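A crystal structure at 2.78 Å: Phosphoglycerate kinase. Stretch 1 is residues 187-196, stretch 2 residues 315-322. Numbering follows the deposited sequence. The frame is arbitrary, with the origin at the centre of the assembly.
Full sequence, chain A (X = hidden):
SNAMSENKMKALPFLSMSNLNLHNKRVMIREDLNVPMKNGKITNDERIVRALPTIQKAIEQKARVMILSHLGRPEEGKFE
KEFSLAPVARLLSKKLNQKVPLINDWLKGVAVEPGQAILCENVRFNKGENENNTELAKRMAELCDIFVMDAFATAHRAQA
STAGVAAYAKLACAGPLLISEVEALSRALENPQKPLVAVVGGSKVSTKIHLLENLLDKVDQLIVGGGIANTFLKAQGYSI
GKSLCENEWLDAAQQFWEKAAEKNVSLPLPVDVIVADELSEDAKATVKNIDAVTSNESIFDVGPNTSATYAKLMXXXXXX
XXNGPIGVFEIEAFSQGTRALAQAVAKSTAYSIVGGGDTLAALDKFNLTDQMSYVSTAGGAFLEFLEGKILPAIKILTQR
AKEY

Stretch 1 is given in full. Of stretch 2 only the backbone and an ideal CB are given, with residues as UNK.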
# COMPACT_ATOMS: atom_id res chain seq x y z
N ARG A 187 6.45 -9.90 7.99
CA ARG A 187 6.10 -11.28 8.37
C ARG A 187 6.09 -12.19 7.14
O ARG A 187 6.66 -13.28 7.16
CB ARG A 187 4.73 -11.37 9.06
CG ARG A 187 4.07 -12.76 8.98
CD ARG A 187 2.81 -12.86 9.83
NE ARG A 187 2.25 -14.21 9.74
CZ ARG A 187 1.42 -14.77 10.62
NH1 ARG A 187 1.01 -14.11 11.71
NH2 ARG A 187 1.00 -16.02 10.41
N ALA A 188 5.44 -11.73 6.08
CA ALA A 188 5.34 -12.50 4.85
C ALA A 188 6.45 -12.19 3.86
O ALA A 188 6.23 -12.33 2.65
CB ALA A 188 3.99 -12.25 4.19
N LEU A 189 7.62 -11.77 4.35
CA LEU A 189 8.77 -11.47 3.47
C LEU A 189 10.18 -11.74 4.05
O LEU A 189 11.16 -11.53 3.36
CB LEU A 189 8.71 -10.00 3.02
CG LEU A 189 7.57 -9.53 2.12
CD1 LEU A 189 7.84 -8.04 1.76
CD2 LEU A 189 7.45 -10.40 0.85
N GLU A 190 10.28 -12.17 5.31
CA GLU A 190 11.60 -12.43 5.90
C GLU A 190 11.65 -13.73 6.72
O GLU A 190 12.74 -14.21 7.08
CB GLU A 190 12.07 -11.25 6.76
CG GLU A 190 12.83 -10.15 5.99
CD GLU A 190 13.13 -8.91 6.87
OE1 GLU A 190 13.87 -9.04 7.88
OE2 GLU A 190 12.64 -7.80 6.54
N ASN A 191 10.48 -14.26 7.06
CA ASN A 191 10.35 -15.68 7.38
C ASN A 191 8.90 -16.08 7.14
O ASN A 191 8.11 -16.20 8.08
CB ASN A 191 10.81 -15.99 8.81
CG ASN A 191 12.24 -16.51 8.84
OD1 ASN A 191 12.57 -17.50 8.17
ND2 ASN A 191 13.09 -15.85 9.63
N PRO A 192 8.54 -16.21 5.86
CA PRO A 192 7.19 -16.63 5.51
C PRO A 192 6.97 -18.09 5.88
O PRO A 192 7.92 -18.87 5.87
CB PRO A 192 7.15 -16.44 4.00
CG PRO A 192 8.57 -16.53 3.55
CD PRO A 192 9.39 -16.00 4.68
N GLN A 193 5.74 -18.44 6.22
CA GLN A 193 5.38 -19.84 6.34
C GLN A 193 5.31 -20.37 4.91
O GLN A 193 4.47 -19.95 4.14
CB GLN A 193 4.05 -20.00 7.09
CG GLN A 193 3.55 -21.45 7.21
CD GLN A 193 4.65 -22.44 7.58
OE1 GLN A 193 5.10 -22.49 8.73
NE2 GLN A 193 5.08 -23.25 6.60
N LYS A 194 6.23 -21.26 4.55
CA LYS A 194 6.33 -21.76 3.17
C LYS A 194 5.21 -22.76 2.83
O LYS A 194 4.61 -23.34 3.71
CB LYS A 194 7.71 -22.40 2.91
CG LYS A 194 8.91 -21.46 3.14
CD LYS A 194 10.06 -21.65 2.09
CE LYS A 194 11.43 -21.23 2.66
NZ LYS A 194 12.27 -20.47 1.68
N PRO A 195 4.89 -22.92 1.54
CA PRO A 195 5.34 -22.10 0.39
C PRO A 195 4.78 -20.68 0.42
O PRO A 195 3.63 -20.49 0.83
CB PRO A 195 4.81 -22.86 -0.83
CG PRO A 195 3.91 -23.93 -0.32
CD PRO A 195 4.30 -24.20 1.10
N LEU A 196 5.60 -19.71 0.03
CA LEU A 196 5.16 -18.35 -0.18
C LEU A 196 4.76 -18.24 -1.64
O LEU A 196 5.53 -18.65 -2.51
CB LEU A 196 6.29 -17.37 0.12
CG LEU A 196 6.01 -15.90 -0.20
CD1 LEU A 196 4.97 -15.35 0.75
CD2 LEU A 196 7.29 -15.08 -0.12
N UNK A 315 -4.39 -22.85 -2.39
CA UNK A 315 -4.83 -23.85 -1.41
C UNK A 315 -3.65 -24.52 -0.67
O UNK A 315 -3.74 -24.88 0.50
CB UNK A 315 -5.67 -24.92 -2.11
N UNK A 316 -2.54 -24.65 -1.38
CA UNK A 316 -1.34 -25.29 -0.85
C UNK A 316 -0.43 -24.31 -0.14
O UNK A 316 0.53 -24.72 0.51
CB UNK A 316 -0.57 -25.98 -1.98
N UNK A 317 -0.71 -23.01 -0.27
CA UNK A 317 0.17 -21.95 0.20
C UNK A 317 0.14 -21.82 1.71
O UNK A 317 -0.91 -22.00 2.34
CB UNK A 317 -0.22 -20.62 -0.44
N UNK A 318 1.32 -21.53 2.28
CA UNK A 318 1.45 -21.15 3.69
C UNK A 318 1.37 -19.65 3.89
O UNK A 318 0.98 -19.19 4.97
CB UNK A 318 2.77 -21.67 4.26
N UNK A 319 1.77 -18.88 2.87
CA UNK A 319 1.68 -17.42 2.88
C UNK A 319 1.33 -16.95 1.47
O UNK A 319 1.73 -17.59 0.49
CB UNK A 319 2.99 -16.79 3.36
N UNK A 320 0.60 -15.83 1.37
CA UNK A 320 0.22 -15.26 0.07
C UNK A 320 0.34 -13.73 0.04
O UNK A 320 -0.05 -13.04 0.98
CB UNK A 320 -1.21 -15.67 -0.27
N UNK A 321 0.90 -13.19 -1.05
CA UNK A 321 1.02 -11.74 -1.22
C UNK A 321 0.40 -11.40 -2.58
O UNK A 321 0.88 -11.87 -3.58
CB UNK A 321 2.48 -11.28 -1.13
N UNK A 322 -0.65 -10.59 -2.61
CA UNK A 322 -1.39 -10.38 -3.86
C UNK A 322 -1.67 -8.90 -4.14
O UNK A 322 -2.33 -8.23 -3.36
CB UNK A 322 -2.71 -11.15 -3.81

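Position 315 lies on a helix that began earlier in the chain, and its ideal CB has nothing of stretch 1 within 5.5 Å. The contact sets no rule here; the residue is A315.

At 316 CA-to-CB points sideways, and the ideal CB lies 5.2 Å from CG of P195, so the site tolerates many side chains, polar ones included. It is Q316, whose nearest approach is through its backbone: its O lies 3.6 Å from CG of P195.

Position 317, with phi/psi of -74/143, is extended. Its CB also points sideways, 4.1 Å from O of P195 but not heading for it, so stretch 1 sets little limit on size; alanine or something larger could serve. The residue is A317, whose methyl adds little to the contact.

Position 318 is far stricter. Its phi/psi of -92/-28 are open to almost any residue other than proline, so the backbone angles do not call for glycine. The neighbours do: an ideal CB would point toward stretch 1 and sit 2.4 Å from O of Q193 and 2.5 Å from O of K194, both clashes. The residue is G318. The close approach lets N of G318 donate to O of P195 at 2.9 Å.

At 319 the strand begins, paired in parallel with L196, and both side chains lie on the same face of the sheet. The ideal CB is 3.6 Å from CD1 of L196 and 3.6 Å from O of Q193, so the site offers a carbonyl acceptor beside an apolar patch. Serine could serve the first, valine the second; threonine answers both. In T319, chi1 of -53° (m) brings OG1 to O of Q193, to which it donates at 2.8 Å, while CG2 packs 3.3 Å from CB of A188 and 3.4 Å from CD1 of L196. N of T319 donates to O of P195 at 3.2 Å, so that one carbonyl receives two successive amides.

Position 320 points away, as strand alternation requires, and stretch 1 leaves the choice open. It is I320.

At 321 CB turns toward stretch 1 again, 5.1 Å from CD1 of L196 and 5.4 Å from CD2 of L189. That gap suits a modest apolar group such as valine, isoleucine or leucine. The deposited V321, with chi1 of -178° (t), places CG2 4.1 Å from CD1 of L196 and 4.2 Å from CB of A188, extending the apolar patch begun by the methyl of T319.

Position 322 is out of reach; W322 makes no contact with stretch 1.

Stretch 2 (315-322) AQAGTIVW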
# COMPACT_ATOMS: atom_id res chain seq x y z
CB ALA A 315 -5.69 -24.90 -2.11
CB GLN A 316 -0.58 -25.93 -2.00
CG GLN A 316 -1.30 -27.08 -2.65
CD GLN A 316 -0.62 -27.56 -3.93
OE1 GLN A 316 0.14 -26.81 -4.57
NE2 GLN A 316 -0.91 -28.80 -4.32
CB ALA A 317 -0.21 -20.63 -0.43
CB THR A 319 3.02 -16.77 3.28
OG1 THR A 319 3.47 -17.32 4.52
CG2 THR A 319 2.86 -15.26 3.41
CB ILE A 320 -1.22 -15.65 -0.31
CG1 ILE A 320 -1.36 -17.19 -0.39
CG2 ILE A 320 -1.59 -15.01 -1.63
CD1 ILE A 320 -2.78 -17.67 -0.68
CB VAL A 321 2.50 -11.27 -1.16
CG1 VAL A 321 2.60 -9.77 -1.29
CG2 VAL A 321 3.15 -11.69 0.14
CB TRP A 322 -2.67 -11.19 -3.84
CG TRP A 322 -3.65 -10.83 -4.90
CD1 TRP A 322 -3.38 -10.44 -6.18
CD2 TRP A 322 -5.07 -10.85 -4.78
NE1 TRP A 322 -4.55 -10.20 -6.86
CE2 TRP A 322 -5.60 -10.44 -6.02
CE3 TRP A 322 -5.95 -11.15 -3.74
CZ2 TRP A 322 -6.97 -10.34 -6.24
CZ3 TRP A 322 -7.31 -11.03 -3.97
CH2 TRP A 322 -7.80 -10.63 -5.20
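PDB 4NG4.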